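Local coordinates for TsrD (Streptomyces laurentii, PDB 5X7L), which belongs to the SnoaL-like polyketide cyclase family and adopts the cone-shaped alpha+beta fold of the NTF2 clan, at residues B[16-21]-B[64-68]; B[10-14]-B[114-118]; B[57-62]-B[86-92]; B[104-109]-B[121-125]; B[28-34]-B[46-51]. All blocks are in the same frame, centred on the assembly; numbering follows the deposited sequence.

Contact 1. Residues B[16-21]-B[64-68]; sequences FLAAYN and LSLTL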
# COMPACT_ATOMS: atom_id res chain seq x y z
N PHE B 16 -9.67 -5.62 14.79
CA PHE B 16 -8.28 -5.37 14.41
C PHE B 16 -7.83 -4.00 14.91
O PHE B 16 -6.79 -3.86 15.55
CB PHE B 16 -8.11 -5.47 12.89
CG PHE B 16 -6.69 -5.32 12.42
CD1 PHE B 16 -5.82 -6.39 12.44
CD2 PHE B 16 -6.23 -4.09 11.95
CE1 PHE B 16 -4.51 -6.25 12.01
CE2 PHE B 16 -4.93 -3.95 11.52
CZ PHE B 16 -4.06 -5.03 11.54
N LEU B 17 -8.64 -2.98 14.64
CA LEU B 17 -8.32 -1.62 15.06
C LEU B 17 -8.25 -1.52 16.58
O LEU B 17 -7.34 -0.87 17.12
CB LEU B 17 -9.36 -0.63 14.53
CG LEU B 17 -9.46 -0.51 13.00
CD1 LEU B 17 -10.71 0.28 12.64
CD2 LEU B 17 -8.22 0.13 12.40
N ALA B 18 -9.19 -2.16 17.27
CA ALA B 18 -9.25 -2.10 18.73
C ALA B 18 -8.01 -2.73 19.38
O ALA B 18 -7.56 -2.26 20.43
CB ALA B 18 -10.52 -2.76 19.24
N ALA B 19 -7.47 -3.78 18.78
CA ALA B 19 -6.27 -4.42 19.31
C ALA B 19 -5.14 -3.41 19.46
O ALA B 19 -4.47 -3.35 20.50
CB ALA B 19 -5.83 -5.58 18.42
N TYR B 20 -4.93 -2.61 18.42
CA TYR B 20 -3.88 -1.60 18.42
C TYR B 20 -4.24 -0.41 19.30
O TYR B 20 -3.44 0.02 20.13
CB TYR B 20 -3.59 -1.12 17.00
CG TYR B 20 -2.87 -2.15 16.17
CD1 TYR B 20 -3.57 -3.15 15.50
CD2 TYR B 20 -1.48 -2.14 16.05
CE1 TYR B 20 -2.92 -4.11 14.75
CE2 TYR B 20 -0.82 -3.09 15.28
CZ TYR B 20 -1.55 -4.07 14.64
OH TYR B 20 -0.91 -5.03 13.87
N ASN B 21 -5.44 0.13 19.13
CA ASN B 21 -5.83 1.35 19.84
C ASN B 21 -5.92 1.13 21.36
O ASN B 21 -5.63 2.05 22.13
CB ASN B 21 -7.15 1.89 19.29
CG ASN B 21 -6.98 2.52 17.92
OD1 ASN B 21 -6.02 3.25 17.68
ND2 ASN B 21 -7.90 2.25 17.01
N LEU B 64 -0.96 6.05 20.61
CA LEU B 64 -1.12 5.32 19.37
C LEU B 64 -2.54 5.48 18.84
O LEU B 64 -3.51 5.35 19.59
CB LEU B 64 -0.80 3.84 19.57
CG LEU B 64 -0.74 2.96 18.32
CD1 LEU B 64 0.21 1.80 18.54
CD2 LEU B 64 -2.12 2.44 17.91
N SER B 65 -2.66 5.78 17.55
CA SER B 65 -3.95 5.81 16.89
C SER B 65 -3.87 5.10 15.55
O SER B 65 -2.99 5.38 14.73
CB SER B 65 -4.44 7.25 16.69
OG SER B 65 -5.68 7.27 16.01
N LEU B 66 -4.80 4.17 15.34
CA LEU B 66 -4.94 3.48 14.07
C LEU B 66 -6.37 3.64 13.61
O LEU B 66 -7.30 3.21 14.30
CB LEU B 66 -4.59 1.99 14.21
CG LEU B 66 -4.57 1.17 12.92
CD1 LEU B 66 -3.46 1.65 11.99
CD2 LEU B 66 -4.41 -0.31 13.24
N THR B 67 -6.55 4.30 12.47
CA THR B 67 -7.89 4.58 11.97
C THR B 67 -8.07 4.07 10.55
O THR B 67 -7.11 3.96 9.78
CB THR B 67 -8.20 6.09 12.03
OG1 THR B 67 -7.20 6.81 11.32
CG2 THR B 67 -8.24 6.57 13.48
N LEU B 68 -9.32 3.73 10.23
CA LEU B 68 -9.67 3.15 8.96
C LEU B 68 -10.16 4.22 7.99
O LEU B 68 -11.19 4.86 8.21
CB LEU B 68 -10.75 2.09 9.17
CG LEU B 68 -11.16 1.26 7.94
CD1 LEU B 68 -9.99 0.47 7.39
CD2 LEU B 68 -12.30 0.34 8.33
O HOH W 1 -3.75 4.17 22.03
O HOH W 2 -6.53 5.28 19.89

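Contact 2. Residues B[10-14]-B[114-118]; sequences QQLME and DGLFA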
# COMPACT_ATOMS: atom_id res chain seq x y z
N GLN B 10 -16.42 -5.98 8.21
CA GLN B 10 -16.36 -4.74 8.98
C GLN B 10 -16.16 -5.02 10.47
O GLN B 10 -15.41 -4.32 11.14
CB GLN B 10 -17.63 -3.91 8.77
CG GLN B 10 -17.71 -3.30 7.38
N GLN B 11 -16.82 -6.06 10.98
CA GLN B 11 -16.66 -6.45 12.38
C GLN B 11 -15.24 -6.95 12.66
O GLN B 11 -14.67 -6.62 13.71
CB GLN B 11 -17.68 -7.51 12.78
CG GLN B 11 -17.61 -7.91 14.25
CD GLN B 11 -17.90 -6.75 15.19
OE1 GLN B 11 -16.98 -6.11 15.70
NE2 GLN B 11 -19.18 -6.49 15.43
N LEU B 12 -14.67 -7.73 11.74
CA LEU B 12 -13.27 -8.15 11.87
C LEU B 12 -12.37 -6.93 11.99
O LEU B 12 -11.48 -6.88 12.85
CB LEU B 12 -12.81 -9.00 10.69
CG LEU B 12 -13.47 -10.35 10.44
CD1 LEU B 12 -12.84 -11.02 9.23
CD2 LEU B 12 -13.38 -11.26 11.65
N MSE B 13 -12.60 -5.94 11.14
CA MSE B 13 -11.77 -4.73 11.15
C MSE B 13 -11.92 -3.95 12.43
O MSE B 13 -10.95 -3.38 12.92
CB MSE B 13 -12.11 -3.82 9.97
CG MSE B 13 -11.61 -4.37 8.63
SE MSE B 13 -9.69 -4.74 8.61
CE MSE B 13 -9.02 -3.06 9.35
N GLU B 14 -13.12 -3.92 13.01
CA GLU B 14 -13.31 -3.23 14.29
C GLU B 14 -12.44 -3.86 15.37
O GLU B 14 -11.81 -3.15 16.16
CB GLU B 14 -14.78 -3.23 14.71
CG GLU B 14 -15.66 -2.33 13.86
N ASP B 114 -11.43 -19.51 7.00
CA ASP B 114 -12.20 -19.93 8.17
C ASP B 114 -12.79 -18.72 8.90
O ASP B 114 -12.84 -18.68 10.12
CB ASP B 114 -11.32 -20.75 9.12
CG ASP B 114 -10.70 -21.96 8.44
OD1 ASP B 114 -11.44 -22.72 7.78
OD2 ASP B 114 -9.47 -22.14 8.57
N GLY B 115 -13.22 -17.72 8.13
CA GLY B 115 -13.87 -16.54 8.68
C GLY B 115 -12.97 -15.55 9.40
O GLY B 115 -13.46 -14.65 10.07
N LEU B 116 -11.65 -15.71 9.24
CA LEU B 116 -10.67 -14.86 9.93
C LEU B 116 -9.56 -14.46 8.97
O LEU B 116 -9.32 -15.13 7.97
CB LEU B 116 -10.08 -15.60 11.13
CG LEU B 116 -11.07 -15.98 12.24
CD1 LEU B 116 -10.46 -17.01 13.18
CD2 LEU B 116 -11.53 -14.76 13.02
N PHE B 117 -8.86 -13.37 9.27
CA PHE B 117 -7.69 -13.00 8.48
C PHE B 117 -6.56 -13.99 8.77
O PHE B 117 -6.21 -14.21 9.93
CB PHE B 117 -7.20 -11.58 8.80
CG PHE B 117 -8.23 -10.50 8.58
CD1 PHE B 117 -9.15 -10.57 7.54
CD2 PHE B 117 -8.24 -9.39 9.41
CE1 PHE B 117 -10.08 -9.56 7.35
CE2 PHE B 117 -9.16 -8.37 9.22
CZ PHE B 117 -10.08 -8.45 8.19
N ALA B 118 -6.00 -14.59 7.72
CA ALA B 118 -5.00 -15.65 7.88
C ALA B 118 -3.62 -15.26 7.36
O ALA B 118 -2.63 -15.93 7.65
CB ALA B 118 -5.47 -16.92 7.20

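Contact 3. Residues B[57-62]-B[86-92]; sequences WASTVE and GRQVGPI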
# COMPACT_ATOMS: atom_id res chain seq x y z
N TRP B 57 4.27 -2.41 19.85
CA TRP B 57 3.74 -1.07 19.59
C TRP B 57 3.29 -0.38 20.87
O TRP B 57 3.50 0.82 21.04
CB TRP B 57 2.58 -1.12 18.60
CG TRP B 57 2.96 -1.46 17.20
CD1 TRP B 57 2.51 -2.52 16.47
CD2 TRP B 57 3.86 -0.74 16.34
NE1 TRP B 57 3.07 -2.51 15.21
CE2 TRP B 57 3.90 -1.42 15.11
CE3 TRP B 57 4.63 0.42 16.49
CZ2 TRP B 57 4.68 -0.99 14.04
CZ3 TRP B 57 5.41 0.85 15.43
CH2 TRP B 57 5.43 0.14 14.22
N ALA B 58 2.69 -1.15 21.78
CA ALA B 58 2.22 -0.61 23.05
C ALA B 58 3.36 -0.06 23.90
O ALA B 58 3.15 0.83 24.73
CB ALA B 58 1.46 -1.68 23.83
N SER B 59 4.57 -0.59 23.69
CA SER B 59 5.74 -0.16 24.45
C SER B 59 6.57 0.92 23.75
O SER B 59 7.29 1.66 24.42
CB SER B 59 6.63 -1.37 24.76
OG SER B 59 7.18 -1.92 23.58
N THR B 60 6.47 1.02 22.43
CA THR B 60 7.32 1.94 21.67
C THR B 60 6.60 3.19 21.14
O THR B 60 7.25 4.11 20.64
CB THR B 60 7.99 1.22 20.49
OG1 THR B 60 6.99 0.72 19.60
CG2 THR B 60 8.86 0.07 20.98
N VAL B 61 5.28 3.20 21.24
CA VAL B 61 4.48 4.33 20.77
C VAL B 61 3.53 4.78 21.87
O VAL B 61 2.82 3.97 22.47
CB VAL B 61 3.66 3.96 19.52
CG1 VAL B 61 2.77 5.12 19.08
CG2 VAL B 61 4.59 3.55 18.39
N GLU B 62 3.53 6.08 22.15
CA GLU B 62 2.53 6.69 23.03
C GLU B 62 1.45 7.35 22.19
O GLU B 62 1.71 7.78 21.06
CB GLU B 62 3.19 7.69 23.97
CG GLU B 62 3.97 7.02 25.09
CD GLU B 62 4.73 7.98 25.99
OE1 GLU B 62 4.67 9.21 25.76
OE2 GLU B 62 5.39 7.50 26.93
N GLY B 86 1.12 8.54 16.31
CA GLY B 86 1.49 8.47 17.71
C GLY B 86 2.76 9.24 17.97
O GLY B 86 3.19 10.04 17.14
N ARG B 87 3.36 9.00 19.13
CA ARG B 87 4.65 9.57 19.49
C ARG B 87 5.63 8.44 19.73
O ARG B 87 5.36 7.53 20.52
CB ARG B 87 4.55 10.46 20.73
CG ARG B 87 5.85 11.20 21.01
CD ARG B 87 5.76 12.13 22.20
NE ARG B 87 4.81 13.22 21.99
CZ ARG B 87 5.06 14.34 21.31
NH1 ARG B 87 6.25 14.54 20.75
NH2 ARG B 87 4.12 15.27 21.20
N GLN B 88 6.78 8.49 19.06
CA GLN B 88 7.79 7.45 19.21
C GLN B 88 8.55 7.60 20.52
O GLN B 88 9.22 8.60 20.74
CB GLN B 88 8.79 7.48 18.06
CG GLN B 88 9.87 6.43 18.23
CD GLN B 88 11.00 6.54 17.23
OE1 GLN B 88 11.32 7.63 16.75
NE2 GLN B 88 11.64 5.41 16.94
N VAL B 89 8.47 6.58 21.37
CA VAL B 89 9.22 6.57 22.63
C VAL B 89 10.15 5.36 22.78
O VAL B 89 10.87 5.25 23.76
CB VAL B 89 8.28 6.65 23.86
CG1 VAL B 89 7.48 7.95 23.82
CG2 VAL B 89 7.36 5.43 23.93
N GLY B 90 10.12 4.46 21.79
CA GLY B 90 11.04 3.33 21.74
C GLY B 90 11.48 3.10 20.31
O GLY B 90 10.96 3.75 19.40
N PRO B 91 12.45 2.19 20.09
CA PRO B 91 12.91 1.93 18.72
C PRO B 91 11.80 1.42 17.83
O PRO B 91 11.01 0.57 18.25
CB PRO B 91 13.99 0.86 18.91
CG PRO B 91 14.40 0.97 20.34
CD PRO B 91 13.17 1.38 21.08
N ILE B 92 11.73 1.94 16.61
CA ILE B 92 10.74 1.50 15.63
C ILE B 92 11.46 1.15 14.33
O ILE B 92 12.02 2.03 13.68
CB ILE B 92 9.68 2.58 15.34
CG1 ILE B 92 8.84 2.85 16.59
CG2 ILE B 92 8.80 2.17 14.17
CD1 ILE B 92 7.90 4.03 16.46
O HOH W 3 8.30 -0.66 17.49

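Contact 4. Residues B[104-109]-B[121-125]; sequences VGLIDI and WDEMD. With IPA (isopropyl alcohol), chain G.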
# COMPACT_ATOMS: atom_id res chain seq x y z
N VAL B 104 1.53 8.21 9.44
CA VAL B 104 1.80 7.62 8.13
C VAL B 104 0.64 6.76 7.66
O VAL B 104 -0.12 6.22 8.45
CB VAL B 104 3.09 6.76 8.13
CG1 VAL B 104 4.31 7.64 8.35
CG2 VAL B 104 3.02 5.65 9.17
N GLY B 105 0.54 6.63 6.34
CA GLY B 105 -0.47 5.78 5.74
C GLY B 105 0.05 4.37 5.50
O GLY B 105 1.25 4.13 5.36
N LEU B 106 -0.89 3.43 5.46
CA LEU B 106 -0.59 2.06 5.10
C LEU B 106 -1.80 1.46 4.42
O LEU B 106 -2.93 1.95 4.58
CB LEU B 106 -0.19 1.24 6.34
CG LEU B 106 -1.26 1.10 7.43
CD1 LEU B 106 -1.18 -0.25 8.13
CD2 LEU B 106 -1.21 2.24 8.45
N ILE B 107 -1.57 0.41 3.64
CA ILE B 107 -2.64 -0.38 3.07
C ILE B 107 -2.32 -1.85 3.33
O ILE B 107 -1.24 -2.32 2.97
CB ILE B 107 -2.82 -0.14 1.56
CG1 ILE B 107 -3.10 1.34 1.28
CG2 ILE B 107 -3.94 -1.02 1.02
CD1 ILE B 107 -3.08 1.71 -0.19
N ASP B 108 -3.25 -2.55 3.97
CA ASP B 108 -3.15 -3.99 4.21
C ASP B 108 -4.18 -4.72 3.36
O ASP B 108 -5.35 -4.34 3.34
CB ASP B 108 -3.44 -4.34 5.68
CG ASP B 108 -2.34 -3.89 6.63
OD1 ASP B 108 -1.31 -3.36 6.18
OD2 ASP B 108 -2.53 -4.09 7.84
N ILE B 109 -3.74 -5.79 2.70
CA ILE B 109 -4.64 -6.72 2.03
C ILE B 109 -4.63 -8.00 2.84
O ILE B 109 -3.58 -8.62 3.00
CB ILE B 109 -4.21 -7.00 0.58
CG1 ILE B 109 -4.16 -5.69 -0.21
CG2 ILE B 109 -5.16 -8.00 -0.06
CD1 ILE B 109 -3.62 -5.84 -1.62
N TRP B 121 -0.66 -8.94 2.89
CA TRP B 121 0.34 -8.26 2.08
C TRP B 121 0.11 -6.78 2.33
O TRP B 121 -1.03 -6.34 2.34
CB TRP B 121 0.15 -8.55 0.59
CG TRP B 121 0.14 -10.00 0.22
CD1 TRP B 121 1.18 -10.73 -0.27
CD2 TRP B 121 -0.98 -10.89 0.29
NE1 TRP B 121 0.78 -12.02 -0.51
CE2 TRP B 121 -0.54 -12.15 -0.18
CE3 TRP B 121 -2.32 -10.75 0.69
CZ2 TRP B 121 -1.38 -13.26 -0.24
CZ3 TRP B 121 -3.15 -11.86 0.62
CH2 TRP B 121 -2.68 -13.10 0.15
N ASP B 122 1.17 -6.01 2.52
CA ASP B 122 0.98 -4.62 2.89
C ASP B 122 2.02 -3.70 2.28
O ASP B 122 3.07 -4.14 1.80
CB ASP B 122 1.01 -4.47 4.41
CG ASP B 122 2.38 -4.72 4.99
OD1 ASP B 122 2.85 -5.87 4.93
OD2 ASP B 122 2.99 -3.76 5.50
N GLU B 123 1.70 -2.41 2.28
CA GLU B 123 2.67 -1.35 2.06
C GLU B 123 2.39 -0.23 3.06
O GLU B 123 1.23 0.12 3.30
CB GLU B 123 2.61 -0.79 0.64
CG GLU B 123 2.88 -1.80 -0.47
CD GLU B 123 4.30 -2.34 -0.50
OE1 GLU B 123 5.19 -1.83 0.21
OE2 GLU B 123 4.52 -3.30 -1.26
N MSE B 124 3.45 0.31 3.65
CA MSE B 124 3.37 1.43 4.58
C MSE B 124 4.35 2.48 4.12
O MSE B 124 5.38 2.15 3.52
CB MSE B 124 3.68 0.97 6.02
CG MSE B 124 3.86 2.12 7.01
SE MSE B 124 4.28 1.53 8.84
CE MSE B 124 2.42 1.23 9.28
N ASP B 125 4.06 3.75 4.39
CA ASP B 125 4.96 4.85 4.04
C ASP B 125 6.16 4.89 5.00
O ASP B 125 6.27 5.80 5.84
CB ASP B 125 4.19 6.17 4.05
CG ASP B 125 5.04 7.36 3.61
OD1 ASP B 125 6.12 7.15 3.03
OD2 ASP B 125 4.60 8.50 3.86
C1 IPA G . -1.12 -6.57 9.39
C2 IPA G . -0.20 -5.49 9.93
C3 IPA G . 1.15 -5.52 9.22
O2 IPA G . -0.80 -4.21 9.72
O HOH W 4 2.06 8.61 4.83
O HOH W 5 1.27 -2.06 6.92

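Contact 5. Residues B[28-34]-B[46-51]; sequences LDHCLHP and GIEGMR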
# COMPACT_ATOMS: atom_id res chain seq x y z
N LEU B 28 -7.39 -9.57 18.80
CA LEU B 28 -6.91 -10.35 17.66
C LEU B 28 -7.55 -11.73 17.58
O LEU B 28 -7.64 -12.31 16.50
CB LEU B 28 -5.39 -10.49 17.68
CG LEU B 28 -4.61 -9.18 17.60
CD1 LEU B 28 -3.12 -9.49 17.59
CD2 LEU B 28 -5.00 -8.37 16.37
N ASP B 29 -7.99 -12.26 18.71
CA ASP B 29 -8.62 -13.58 18.70
C ASP B 29 -9.93 -13.56 17.93
O ASP B 29 -10.41 -14.60 17.48
CB ASP B 29 -8.84 -14.08 20.12
CG ASP B 29 -7.53 -14.32 20.83
OD1 ASP B 29 -6.68 -15.04 20.27
OD2 ASP B 29 -7.33 -13.77 21.94
N HIS B 30 -10.50 -12.37 17.75
CA HIS B 30 -11.77 -12.22 17.06
C HIS B 30 -11.62 -11.79 15.61
O HIS B 30 -12.62 -11.63 14.92
CB HIS B 30 -12.65 -11.23 17.83
CG HIS B 30 -12.87 -11.65 19.25
ND1 HIS B 30 -13.91 -12.48 19.62
CD2 HIS B 30 -12.16 -11.39 20.37
CE1 HIS B 30 -13.84 -12.69 20.92
NE2 HIS B 30 -12.79 -12.05 21.40
N CYS B 31 -10.39 -11.62 15.14
CA CYS B 31 -10.19 -11.28 13.73
C CYS B 31 -9.05 -12.02 13.02
O CYS B 31 -9.05 -12.06 11.79
CB CYS B 31 -9.99 -9.77 13.55
SG CYS B 31 -8.57 -9.07 14.41
N LEU B 32 -8.10 -12.59 13.77
CA LEU B 32 -6.98 -13.30 13.15
C LEU B 32 -7.06 -14.80 13.37
O LEU B 32 -7.43 -15.28 14.45
CB LEU B 32 -5.64 -12.81 13.69
CG LEU B 32 -5.33 -11.31 13.60
CD1 LEU B 32 -3.88 -11.08 13.95
CD2 LEU B 32 -5.65 -10.73 12.23
N HIS B 33 -6.68 -15.54 12.34
CA HIS B 33 -6.59 -16.99 12.39
C HIS B 33 -5.52 -17.42 13.40
O HIS B 33 -4.44 -16.84 13.43
CB HIS B 33 -6.24 -17.52 11.01
CG HIS B 33 -6.65 -18.94 10.78
ND1 HIS B 33 -5.98 -20.01 11.34
CD2 HIS B 33 -7.65 -19.48 10.05
CE1 HIS B 33 -6.55 -21.14 10.97
NE2 HIS B 33 -7.57 -20.84 10.18
N PRO B 34 -5.80 -18.45 14.22
CA PRO B 34 -4.76 -18.93 15.14
C PRO B 34 -3.48 -19.38 14.42
O PRO B 34 -2.40 -19.31 15.01
CB PRO B 34 -5.44 -20.12 15.84
CG PRO B 34 -6.89 -19.80 15.79
CD PRO B 34 -7.09 -19.13 14.45
N GLY B 46 1.93 -18.25 13.38
CA GLY B 46 0.65 -18.23 14.05
C GLY B 46 0.31 -16.88 14.66
O GLY B 46 1.04 -15.90 14.48
N ILE B 47 -0.79 -16.85 15.38
CA ILE B 47 -1.30 -15.60 15.94
C ILE B 47 -0.34 -14.97 16.96
O ILE B 47 -0.36 -13.76 17.15
CB ILE B 47 -2.72 -15.81 16.53
CG1 ILE B 47 -3.40 -14.48 16.84
CG2 ILE B 47 -2.69 -16.73 17.75
CD1 ILE B 47 -4.88 -14.62 17.17
N GLU B 48 0.52 -15.78 17.59
CA GLU B 48 1.50 -15.23 18.53
C GLU B 48 2.40 -14.16 17.90
O GLU B 48 2.80 -13.22 18.57
CB GLU B 48 2.36 -16.34 19.15
CG GLU B 48 1.68 -17.05 20.31
CD GLU B 48 1.74 -16.25 21.61
OE1 GLU B 48 2.86 -15.97 22.08
OE2 GLU B 48 0.67 -15.91 22.16
N GLY B 49 2.71 -14.31 16.61
CA GLY B 49 3.51 -13.30 15.92
C GLY B 49 2.84 -11.94 15.91
O GLY B 49 3.50 -10.91 16.06
N MSE B 50 1.53 -11.93 15.73
CA MSE B 50 0.78 -10.67 15.71
C MSE B 50 0.51 -10.15 17.11
O MSE B 50 0.49 -8.94 17.32
CB MSE B 50 -0.52 -10.84 14.93
CG MSE B 50 -0.27 -10.94 13.42
SE MSE B 50 0.41 -9.26 12.64
CE MSE B 50 -1.26 -8.25 12.62
N ARG B 51 0.32 -11.04 18.08
CA ARG B 51 0.21 -10.61 19.47
C ARG B 51 1.49 -9.90 19.91
O ARG B 51 1.43 -8.89 20.62
CB ARG B 51 -0.06 -11.80 20.39
CG ARG B 51 -1.39 -12.49 20.16
CD ARG B 51 -1.46 -13.79 20.93
NE ARG B 51 -2.75 -14.44 20.78
CZ ARG B 51 -3.02 -15.67 21.20
NH1 ARG B 51 -2.07 -16.42 21.76
NH2 ARG B 51 -4.24 -16.17 21.05
O HOH W 6 -4.86 -12.64 21.27

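Contact 1. Residues B[16-21]-B[64-68]
One amide side chain can add directed hydrogen bonds to apolar helix-on-sheet packing, as Asn-21 does here. Strand 64-68 runs nearly antiparallel to helix segment 16-21, at 166°, with the axes 7.6 Å apart at their closest. Leu-64, at the start, turns its side chain toward the helix, its CD2 lying 3.5 Å from Tyr-20 O and 4.0 Å from Tyr-20 CB. A water donates to both Asn-21 O (2.8 Å) and Leu-64 O (2.7 Å). Ser-65 directs its side chain away, to the side of the strand where Thr-67 also points, while its CA passes 3.4 Å from Asn-21 OD1. This alternation, general to beta strands, leaves Leu-64 and Leu-66 facing the helix; in the NTF2-like fold a curved antiparallel sheet wraps round helices on its concave side, where helix 6-22 packs and helix 47-60 adds Met-50 and Ile-54 beside Tyr-20. Leu-66 is the centre of the contact. Its backbone is bound at both ends by the same carboxamide, Leu-66 N to Asn-21 OD1 at 2.8 Å and Asn-21 ND2 to Leu-66 O at 2.9 Å, while its side chain enters between Leu-17, Tyr-20 and Phe-16: Leu-66 CD2 is 3.7 Å from Tyr-20 CD1 and 4.1 Å from Phe-16 CE2, and Leu-66 CG is 3.8 Å from Leu-17 CD2. Further on, Leu-68 CB meets Leu-17 CD1 at 3.9 Å.

Contact 2. Residues B[10-14]-B[114-118]
Where a helix crosses the beginning of a strand, the join may rest on packing, without polar bonds. Segment 10-14 and strand 116-118 cross at -69° with their axes 9.6 Å apart, a gap spanned by two consecutive helical residues. Leu-12 comes first, its CB directed toward the strand. Its CD1 sits over a face of the Phe-117 ring, 4.1 Å from the centroid and 28° off the normal, in a CH-pi contact, while Leu-12 CD2 lies 3.7 Å from Gly-115 O and 4.2 Å from Leu-116 CD2. Gly-115 has a positive phi of 74°, which favours glycine in the turn leading into the strand. Met-13, a selenomethionine, follows with a Met-aromatic contact: its SE is 3.7 Å from Phe-117 CE2 and approaches the ring obliquely. In the fold, helix 6-22 thus lies against 116-124, an outermost strand of the sheet within this chain. Phe-117 also stacks on Phe-110 of strand 101-113, and Met-13 reaches Met-82 of strand 77-88 and Leu-71 of strand 61-74.

Contact 3. Residues B[57-62]-B[86-92]
Four backbone hydrogen bonds join the end of helix 47-60 and residues after it to strand 77-88 and the loop beyond. Glu-62 and Arg-87 form an antiparallel hydrogen-bonded pair, with Glu-62 N to Arg-87 O and Arg-87 N to Glu-62 O both 2.8 Å. Thr-60 O then accepts twice, from Val-89 N at 2.8 Å and Gly-90 N at 3.1 Å, as the chain leaves strand 77-88. Between them, Val-61 and Gln-88 make a non-hydrogen-bonded pair. A water bridges Thr-60 OG1 and Pro-91 O, although that hydroxyl also hydrogen-bonds Arg-56 O. The glycines give room: a CB on Gly-86 would clash with Val-61 CG1, and one on Gly-90 with Thr-60 CG2. Packing extends outward through Ile-92, whose CD1 is 3.9 Å from Val-61 CG2 and whose CG2 is 3.8 Å from Trp-57 CZ3. This is the open end of the hairpin of strands 61-74 and 77-88, where helix 47-60 passes directly into the sheet; Trp-57 stacks edge-to-face with Phe-84, and Val-61 touches Phe-102 of strand 101-113.

Contact 4. Residues B[104-109]-B[121-125]
Two acidic side chains stand side by side on one surface of this otherwise regular antiparallel pairing. Asp-108 and Asp-122 form a non-hydrogen-bonded pair, CA to CA 4.4 Å, and Asp-108 OD1 is 4.4 Å from Asp-122 OD2. A water lies between them, donating to Asp-108 OD1 at 3.0 Å and Asp-122 OD2 at 2.8 Å. The other carboxylate oxygen, Asp-108 OD2, accepts a hydrogen bond of 2.6 Å from O2 of an isopropyl alcohol molecule, probably derived from the crystallisation liquor. Backbone bonds set the register: Ile-107 pairs with Glu-123 (Ile-107 N to Glu-123 O 2.8 Å, Glu-123 N to Ile-107 O 3.0 Å) and Ile-109 with Trp-121 (Ile-109 N to Trp-121 O 2.8 Å, Trp-121 N to Ile-109 O 2.9 Å), while Asp-125 N reaches Gly-105 O at 3.0 Å. Leu-106 shares the aspartates' face, its CD2 3.9 Å from CE of the selenomethionine Met-124. Just past the strand, Asp-125 is the N-cap of helix 126-132, its OD1 accepting a hydrogen bond from Gly-128 N. Ile-107, Ile-109, Trp-121 and Glu-123 occupy the opposite face, which meets the second subunit: Ile-107 packs on Ile-107 of that subunit, and Trp-121 makes a cation-pi contact with its Arg-81. The chemistry implies two roles, one face serving the dimer and the other presenting Asp-108 as an acceptor in largely apolar surroundings, where the alcohol may mark a pocket.

Contact 5. Residues B[28-34]-B[46-51]
Ile-47, the residue most deeply engaged here, illustrates how the first turn of a helix can be seated on a loop. Its side chain points into segment 28-34, where its CD1 lies 3.7 Å from Leu-28 O, 3.6 Å from Asp-29 OD1 and 4.0 Å from Leu-32 CB. The backbone follows suit, with Ile-47 N bonded to Pro-34 O at 3.0 Å; beside it Gly-46, at a phi of 82°, brings its CA within 3.4 Å of the same Pro-34 O. Leu-28 takes up the next turn, its CD1 3.7 Å from Met-50 O and 4.0 Å from Met-50 CB. Leu-32 meets that selenomethionine too, Leu-32 CD1 to Met-50 CB being 3.5 Å. At the outer margin a salt-bridge network joins the segments: Arg-51 NH2 binds Asp-29 OD1 at 2.8 Å, while Arg-51 NH1 binds Glu-48 OE2, also at 2.8 Å, within the helix. Helix 47-60 packs on segment 28-34, Leu-28 touches Ala-19 of helix 6-22, and Cys-31 and His-33 form backbone hydrogen bonds with Phe-117 of strand 116-124; His-33 NE2 also hydrogen-bonds Asp-114 OD2. In this NTF2-like fold the segment thus joins two helices to an outermost strand of the sheet.

Contact 2 is the most thoroughly buried and is purely apolar, whereas contacts 1, 3, 4 and 5 combine buried side chains with polar or exposed margins. Contacts 1 and 2 place successive parts of helix 6-22 on one sheet and touch through Leu-68 and Met-13. Contact 4 rests on backbone pairing within that sheet, and contact 3 does so in part; contact 4 alone reaches the second subunit. Contact 5, with the only salt bridge across its segments, connects to contact 2 through His-33 and to contact 1 through Met-50. Tyr-20 and Met-50, from contacts 1 and 5, lie near the isopropyl alcohol that bonds Asp-108 of contact 4; Trp-57 of contact 3 lies near another.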